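Local coordinates for protein branched-chain amino acid aminotransferase (Thermoproteus uzoniensis 768-20, PDB 6THQ) that probably catalyses reversible transfer of the amino group of leucine, isoleucine or valine to 2-oxoglutarate, using pyridoxal 5'-phosphate as cofactor, at residues E247-A252 against I268-R273. Sequence-based numbering, arbitrary orientation.
Sequences EELYAA and IEIDGR
Y250, the last residue of the short helix 246-250, and R273 are the closest pair by backbone, their CA atoms 6.4 Å apart; R273 closes a type I' turn that begins at I270 and is pinned by paired backbone hydrogen bonds between those two residues. R273, its chain bent at chi2 (113°), lays CD over the centre of the phenol ring as a CH-pi contact, 3.6 Å from the Y250 centroid. Its guanidinium then stacks off-centre on the same face, the planes 15° apart, in a cation-pi contact. A bent hydrogen bond (N-H...O 137°) from R273 NH1 to D271 O, 2.9 Å long and nearly in the guanidinium plane, helps to set the turn of that group. At the rim of the ring, Y250 OH donates to the anti lone pair of D271 OD2 (2.5 Å), with the carboxylate almost perpendicular to the ring; R246 NH1 also hydrogen-bonds to the hydroxyl. I270 CG1 abuts the edge at Y250 CE1 (3.7 Å), and its CD1 meets L249 CD2 in an apolar layer continued by I186. Here a short helix docks through an arginine-tyrosine stack on a beta-hairpin with a two-residue type I' turn, formed by strands 265-270 and 273-274 of the mixed sheet, away from the cofactor site of this class-IV aminotransferase.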
# COMPACT_ATOMS: atom_id res chain seq x y z
N GLU A 247 -20.38 17.15 13.19
CA GLU A 247 -21.63 17.87 13.52
C GLU A 247 -22.13 18.69 12.29
O GLU A 247 -23.32 18.70 12.01
CB GLU A 247 -21.49 18.78 14.74
CG GLU A 247 -21.02 18.05 16.01
CD GLU A 247 -19.53 18.11 16.16
OE1 GLU A 247 -19.07 18.78 17.10
OE2 GLU A 247 -18.83 17.55 15.27
N GLU A 248 -21.23 19.32 11.54
CA GLU A 248 -21.63 20.15 10.41
C GLU A 248 -22.21 19.30 9.28
O GLU A 248 -23.13 19.71 8.59
CB GLU A 248 -20.43 20.90 9.90
CG GLU A 248 -20.03 22.08 10.78
CD GLU A 248 -18.64 22.62 10.43
OE1 GLU A 248 -17.83 21.90 9.87
OE2 GLU A 248 -18.35 23.78 10.68
N LEU A 249 -21.67 18.10 9.14
CA LEU A 249 -22.11 17.15 8.20
C LEU A 249 -23.53 16.68 8.64
O LEU A 249 -24.44 16.69 7.87
CB LEU A 249 -21.07 16.03 8.18
CG LEU A 249 -21.36 14.90 7.16
CD1 LEU A 249 -21.44 15.42 5.73
CD2 LEU A 249 -20.32 13.82 7.32
N TYR A 250 -23.71 16.32 9.89
CA TYR A 250 -25.05 15.92 10.37
C TYR A 250 -26.13 17.03 10.16
O TYR A 250 -27.32 16.77 9.95
CB TYR A 250 -24.98 15.58 11.89
CG TYR A 250 -24.34 14.25 12.19
CD1 TYR A 250 -23.90 13.38 11.17
CD2 TYR A 250 -24.19 13.84 13.52
CE1 TYR A 250 -23.35 12.11 11.49
CE2 TYR A 250 -23.63 12.59 13.85
CZ TYR A 250 -23.24 11.74 12.85
OH TYR A 250 -22.68 10.56 13.24
N ALA A 251 -25.70 18.26 10.30
CA ALA A 251 -26.54 19.44 10.24
C ALA A 251 -26.53 20.11 8.88
O ALA A 251 -27.03 21.22 8.77
CB ALA A 251 -26.10 20.47 11.28
N ALA A 252 -25.96 19.48 7.84
CA ALA A 252 -25.79 20.18 6.58
C ALA A 252 -27.15 20.32 5.97
O ALA A 252 -28.04 19.48 6.22
CB ALA A 252 -24.87 19.40 5.68
N ILE A 268 -27.88 11.23 0.79
CA ILE A 268 -29.20 11.45 1.36
C ILE A 268 -29.34 10.94 2.78
O ILE A 268 -30.37 11.16 3.44
CB ILE A 268 -30.34 10.89 0.48
CG1 ILE A 268 -30.12 9.41 0.21
CG2 ILE A 268 -30.44 11.74 -0.78
CD1 ILE A 268 -31.16 8.78 -0.72
N GLU A 269 -28.28 10.29 3.27
CA GLU A 269 -28.26 9.82 4.64
C GLU A 269 -26.84 9.69 5.15
O GLU A 269 -25.97 9.15 4.47
CB GLU A 269 -29.02 8.51 4.77
CG GLU A 269 -29.52 8.27 6.17
CD GLU A 269 -29.79 6.81 6.44
OE1 GLU A 269 -28.90 5.93 6.65
OE2 GLU A 269 -30.96 6.51 6.31
N ILE A 270 -26.61 10.20 6.37
CA ILE A 270 -25.35 10.02 7.02
C ILE A 270 -25.57 9.56 8.45
O ILE A 270 -26.20 10.24 9.28
CB ILE A 270 -24.40 11.25 6.86
CG1 ILE A 270 -23.33 11.23 7.91
CG2 ILE A 270 -25.12 12.58 6.92
CD1 ILE A 270 -22.15 10.49 7.36
N ASP A 271 -25.05 8.37 8.74
CA ASP A 271 -25.29 7.65 10.04
C ASP A 271 -26.76 7.75 10.50
O ASP A 271 -27.03 8.14 11.64
CB ASP A 271 -24.38 8.15 11.18
CG ASP A 271 -22.83 8.09 10.82
OD1 ASP A 271 -22.38 7.32 9.91
OD2 ASP A 271 -22.09 8.86 11.49
N GLY A 272 -27.71 7.45 9.62
CA GLY A 272 -29.12 7.52 9.97
C GLY A 272 -29.72 8.92 9.93
O GLY A 272 -30.92 9.06 9.98
N ARG A 273 -28.92 9.97 9.84
CA ARG A 273 -29.50 11.30 9.70
C ARG A 273 -29.81 11.61 8.21
O ARG A 273 -28.96 11.49 7.33
CB ARG A 273 -28.59 12.36 10.32
CG ARG A 273 -28.56 12.28 11.82
CD ARG A 273 -27.23 11.86 12.32
NE ARG A 273 -27.13 11.99 13.75
CZ ARG A 273 -26.75 10.98 14.53
NH1 ARG A 273 -26.55 9.80 13.96
NH2 ARG A 273 -26.55 11.11 15.86